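Local structure of Eps1p (Saccharomyces cerevisiae, 4TW5) at residues A[182-193]-A[254-262]. The protein is a yeast member of the protein disulfide isomerase family, built from thioredoxin-like domains. Residues are numbered along the deposited sequence; the frame is centred on the assembly and turned at random.
Sequences EFQRTWKIISRQ and YSAKSDGYV
Tyr254 OH donates a very short hydrogen bond, 2.5 Å, to Glu182 OE1, which lies near the plane of the tyrosine ring, at its edge. Glu182 is long enough for this because its chain runs extended from a CG anti to the backbone N (chi1 -171°), and its other oxygen, OE2, rests against Ala256 CB. A water donates to both Tyr254 OH and Ser255 O and also bonds Thr186 OG1, so the phenol is gripped from two directions. Thr186 serves on two counts: OG1 lies 3.0 Å from Ala256 O and beside the water, and its single proton may go to either, while the CG2 methyl packs on the turn backbone. Farther along helix 180-196, Gln193 OE1 accepts from Ser258 OG at 2.8 Å, with the donor tilted 25° from the amide carbonyl plane; Gln193 NE2 is satisfied by Arg116 O, fixing the amide's rotation.

Between these polar ends lies the apolar packing. The edge of Phe183 meets a face of Tyr261 in a T-shaped pair, centroids 5.5 Å apart and planes at 72°, and Tyr254 completes the aromatic cluster. Ile190 reaches with its CG1-CD1 arm, CD1 to within 3.6 Å of Tyr261 CB and CG1 against Ser258 CB, where a small residue lets the backbones approach. Val262 CG2 touches Gln193.

Trp187 and Ile190 bear on strand 155-160 of the five-stranded mixed sheet, and Phe183 bridges from Val235 on strand 234-238 to Tyr261, which stacks on Tyr250. C-terminal helix 259-265 and its lead-in lie along the helix starting at the Cys177-Cys180 CXXC disulfide, consistent with a thioredoxin-like domain.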
loop_
_atom_site.group_PDB
_atom_site.type_symbol
_atom_site.label_atom_id
_atom_site.label_comp_id
_atom_site.label_asym_id
_atom_site.label_seq_id
_atom_site.Cartn_x
_atom_site.Cartn_y
_atom_site.Cartn_z
ATOM N N GLU A 182 0.744 -25.121 9.827
ATOM C CA GLU A 182 1.633 -25.679 10.839
ATOM C C GLU A 182 1.889 -24.624 11.928
ATOM O O GLU A 182 1.918 -24.918 13.127
ATOM C CB GLU A 182 2.966 -26.118 10.232
ATOM C CG GLU A 182 3.880 -26.924 11.178
ATOM C CD GLU A 182 5.236 -27.281 10.553
ATOM O OE1 GLU A 182 5.801 -26.446 9.817
ATOM O OE2 GLU A 182 5.741 -28.404 10.778
ATOM N N PHE A 183 2.109 -23.387 11.501
ATOM C CA PHE A 183 2.493 -22.366 12.456
ATOM C C PHE A 183 1.319 -21.922 13.324
ATOM O O PHE A 183 1.547 -21.335 14.379
ATOM C CB PHE A 183 3.118 -21.154 11.751
ATOM C CG PHE A 183 3.931 -20.269 12.677
ATOM C CD1 PHE A 183 5.125 -20.717 13.205
ATOM C CD2 PHE A 183 3.474 -19.012 13.050
ATOM C CE1 PHE A 183 5.859 -19.924 14.065
ATOM C CE2 PHE A 183 4.215 -18.206 13.921
ATOM C CZ PHE A 183 5.405 -18.665 14.421
ATOM N N GLN A 184 0.072 -22.192 12.918
ATOM C CA GLN A 184 -1.028 -21.841 13.827
ATOM C C GLN A 184 -0.975 -22.677 15.099
ATOM O O GLN A 184 -1.304 -22.199 16.185
ATOM C CB GLN A 184 -2.383 -21.990 13.181
ATOM C CG GLN A 184 -2.801 -20.810 12.337
ATOM C CD GLN A 184 -4.198 -21.019 11.763
ATOM O OE1 GLN A 184 -4.404 -21.875 10.897
ATOM N NE2 GLN A 184 -5.156 -20.228 12.228
ATOM N N ARG A 185 -0.567 -23.927 14.961
ATOM C CA ARG A 185 -0.424 -24.793 16.108
ATOM C C ARG A 185 0.705 -24.263 16.971
ATOM O O ARG A 185 0.568 -24.127 18.189
ATOM C CB ARG A 185 -0.125 -26.231 15.674
ATOM C CG ARG A 185 0.002 -27.169 16.844
ATOM C CD ARG A 185 0.026 -28.586 16.415
ATOM N NE ARG A 185 -0.821 -29.358 17.315
ATOM C CZ ARG A 185 -0.385 -30.170 18.264
ATOM N NH1 ARG A 185 0.912 -30.373 18.436
ATOM N NH2 ARG A 185 -1.257 -30.808 19.009
ATOM N N THR A 186 1.829 -23.989 16.315
ATOM C CA THR A 186 3.007 -23.460 16.960
ATOM C C THR A 186 2.709 -22.140 17.662
ATOM O O THR A 186 3.112 -21.952 18.810
ATOM C CB THR A 186 4.136 -23.296 15.957
ATOM O OG1 THR A 186 4.395 -24.567 15.365
ATOM C CG2 THR A 186 5.388 -22.847 16.630
ATOM N N TRP A 187 1.981 -21.242 17.000
ATOM C CA TRP A 187 1.691 -19.945 17.591
ATOM C C TRP A 187 0.799 -20.031 18.833
ATOM O O TRP A 187 1.004 -19.308 19.816
ATOM C CB TRP A 187 1.072 -19.017 16.567
ATOM C CG TRP A 187 0.952 -17.653 17.101
ATOM C CD1 TRP A 187 -0.198 -16.991 17.396
ATOM C CD2 TRP A 187 2.033 -16.783 17.475
ATOM N NE1 TRP A 187 0.091 -15.754 17.901
ATOM C CE2 TRP A 187 1.452 -15.605 17.996
ATOM C CE3 TRP A 187 3.433 -16.898 17.443
ATOM C CZ2 TRP A 187 2.216 -14.518 18.466
ATOM C CZ3 TRP A 187 4.218 -15.797 17.919
ATOM C CH2 TRP A 187 3.590 -14.623 18.405
ATOM N N LYS A 188 -0.178 -20.924 18.790
ATOM C CA LYS A 188 -1.046 -21.158 19.921
ATOM C C LYS A 188 -0.258 -21.698 21.120
ATOM O O LYS A 188 -0.438 -21.244 22.234
ATOM C CB LYS A 188 -2.148 -22.147 19.530
ATOM C CG LYS A 188 -3.166 -22.435 20.618
ATOM C CD LYS A 188 -4.315 -23.190 20.003
ATOM C CE LYS A 188 -5.403 -23.485 20.997
ATOM N NZ LYS A 188 -6.544 -24.145 20.317
ATOM N N ILE A 189 0.641 -22.642 20.878
ATOM C CA ILE A 189 1.430 -23.221 21.954
ATOM C C ILE A 189 2.343 -22.126 22.570
ATOM O O ILE A 189 2.353 -21.929 23.788
ATOM C CB ILE A 189 2.262 -24.433 21.429
ATOM C CG1 ILE A 189 1.335 -25.537 20.928
ATOM C CG2 ILE A 189 3.161 -25.002 22.496
ATOM C CD1 ILE A 189 2.041 -26.636 20.134
ATOM N N ILE A 190 3.017 -21.366 21.712
ATOM C CA ILE A 190 3.806 -20.210 22.114
ATOM C C ILE A 190 3.013 -19.224 22.937
ATOM O O ILE A 190 3.554 -18.659 23.904
ATOM C CB ILE A 190 4.380 -19.494 20.900
ATOM C CG1 ILE A 190 5.384 -20.405 20.208
ATOM C CG2 ILE A 190 4.999 -18.168 21.269
ATOM C CD1 ILE A 190 5.737 -19.966 18.819
ATOM N N SER A 191 1.764 -18.961 22.559
ATOM C CA SER A 191 0.992 -17.967 23.296
ATOM C C SER A 191 0.715 -18.443 24.725
ATOM O O SER A 191 0.783 -17.665 25.667
ATOM C CB SER A 191 -0.315 -17.641 22.599
ATOM O OG SER A 191 -1.266 -18.666 22.795
ATOM N N ARG A 192 0.436 -19.730 24.883
ATOM C CA ARG A 192 0.105 -20.241 26.198
ATOM C C ARG A 192 1.361 -20.361 27.066
ATOM O O ARG A 192 1.313 -20.071 28.230
ATOM C CB ARG A 192 -0.612 -21.580 26.084
ATOM C CG ARG A 192 -2.089 -21.425 25.690
ATOM C CD ARG A 192 -2.786 -22.761 25.348
ATOM N NE ARG A 192 -2.736 -23.825 26.361
ATOM C CZ ARG A 192 -3.431 -23.834 27.497
ATOM N NH1 ARG A 192 -4.241 -22.835 27.793
ATOM N NH2 ARG A 192 -3.333 -24.861 28.324
ATOM N N GLN A 193 2.481 -20.768 26.497
ATOM C CA GLN A 193 3.703 -20.879 27.276
ATOM C C GLN A 193 4.184 -19.502 27.761
ATOM O O GLN A 193 4.578 -19.353 28.913
ATOM C CB GLN A 193 4.786 -21.585 26.450
ATOM C CG GLN A 193 4.507 -23.078 26.236
ATOM C CD GLN A 193 5.649 -23.780 25.524
ATOM O OE1 GLN A 193 6.116 -23.315 24.497
ATOM N NE2 GLN A 193 6.102 -24.898 26.066
ATOM N N TYR A 254 12.744 -20.288 10.563
ATOM C CA TYR A 254 11.443 -20.881 10.835
ATOM C C TYR A 254 11.639 -22.139 11.662
ATOM O O TYR A 254 12.616 -22.860 11.499
ATOM C CB TYR A 254 10.690 -21.218 9.548
ATOM C CG TYR A 254 9.387 -21.987 9.790
ATOM C CD1 TYR A 254 8.180 -21.330 9.904
ATOM C CD2 TYR A 254 9.385 -23.365 9.907
ATOM C CE1 TYR A 254 7.023 -22.013 10.119
ATOM C CE2 TYR A 254 8.233 -24.053 10.122
ATOM C CZ TYR A 254 7.053 -23.373 10.226
ATOM O OH TYR A 254 5.894 -24.060 10.444
ATOM N N SER A 255 10.694 -22.398 12.550
ATOM C CA SER A 255 10.684 -23.650 13.284
ATOM C C SER A 255 9.263 -24.163 13.508
ATOM O O SER A 255 8.333 -23.378 13.620
ATOM C CB SER A 255 11.388 -23.458 14.627
ATOM O OG SER A 255 11.477 -24.677 15.323
ATOM N N ALA A 256 9.084 -25.478 13.554
ATOM C CA ALA A 256 7.799 -26.029 13.983
ATOM C C ALA A 256 7.749 -26.117 15.514
ATOM O O ALA A 256 6.704 -26.339 16.117
ATOM C CB ALA A 256 7.564 -27.366 13.374
ATOM N N LYS A 257 8.902 -25.955 16.142
ATOM C CA LYS A 257 8.963 -26.000 17.594
ATOM C C LYS A 257 8.734 -24.634 18.199
ATOM O O LYS A 257 9.162 -23.615 17.638
ATOM C CB LYS A 257 10.295 -26.577 18.043
ATOM C CG LYS A 257 10.441 -28.049 17.694
ATOM C CD LYS A 257 11.885 -28.493 17.688
ATOM C CE LYS A 257 12.049 -29.821 16.979
ATOM N NZ LYS A 257 13.423 -30.368 17.128
ATOM N N SER A 258 8.067 -24.610 19.352
ATOM C CA SER A 258 7.743 -23.351 20.015
ATOM C C SER A 258 8.949 -22.761 20.756
ATOM O O SER A 258 8.979 -21.562 21.036
ATOM C CB SER A 258 6.609 -23.547 21.001
ATOM O OG SER A 258 7.069 -24.302 22.099
ATOM N N ASP A 259 9.953 -23.597 21.022
ATOM C CA ASP A 259 10.979 -23.283 22.015
ATOM C C ASP A 259 11.814 -22.059 21.670
ATOM O O ASP A 259 12.052 -21.201 22.534
ATOM C CB ASP A 259 11.938 -24.463 22.216
ATOM C CG ASP A 259 11.239 -25.728 22.628
ATOM O OD1 ASP A 259 10.005 -25.705 22.850
ATOM O OD2 ASP A 259 11.937 -26.752 22.762
ATOM N N GLY A 260 12.270 -21.996 20.420
ATOM C CA GLY A 260 13.080 -20.882 19.964
ATOM C C GLY A 260 12.378 -19.557 20.145
ATOM O O GLY A 260 12.977 -18.592 20.638
ATOM N N TYR A 261 11.100 -19.517 19.787
ATOM C CA TYR A 261 10.304 -18.306 19.928
ATOM C C TYR A 261 10.074 -17.902 21.413
ATOM O O TYR A 261 10.158 -16.721 21.760
ATOM C CB TYR A 261 8.960 -18.481 19.214
ATOM C CG TYR A 261 9.130 -18.849 17.749
ATOM C CD1 TYR A 261 9.370 -17.883 16.799
ATOM C CD2 TYR A 261 9.069 -20.165 17.335
ATOM C CE1 TYR A 261 9.552 -18.207 15.490
ATOM C CE2 TYR A 261 9.245 -20.498 16.013
ATOM C CZ TYR A 261 9.490 -19.511 15.097
ATOM O OH TYR A 261 9.663 -19.824 13.771
ATOM N N VAL A 262 9.814 -18.876 22.282
ATOM C CA VAL A 262 9.563 -18.585 23.694
ATOM C C VAL A 262 10.810 -17.965 24.317
ATOM O O VAL A 262 10.752 -16.900 24.944
ATOM C CB VAL A 262 9.157 -19.860 24.481
ATOM C CG1 VAL A 262 9.209 -19.616 25.996
ATOM C CG2 VAL A 262 7.751 -20.297 24.089
HETATM O O HOH W 1 5.527 -24.269 12.948
#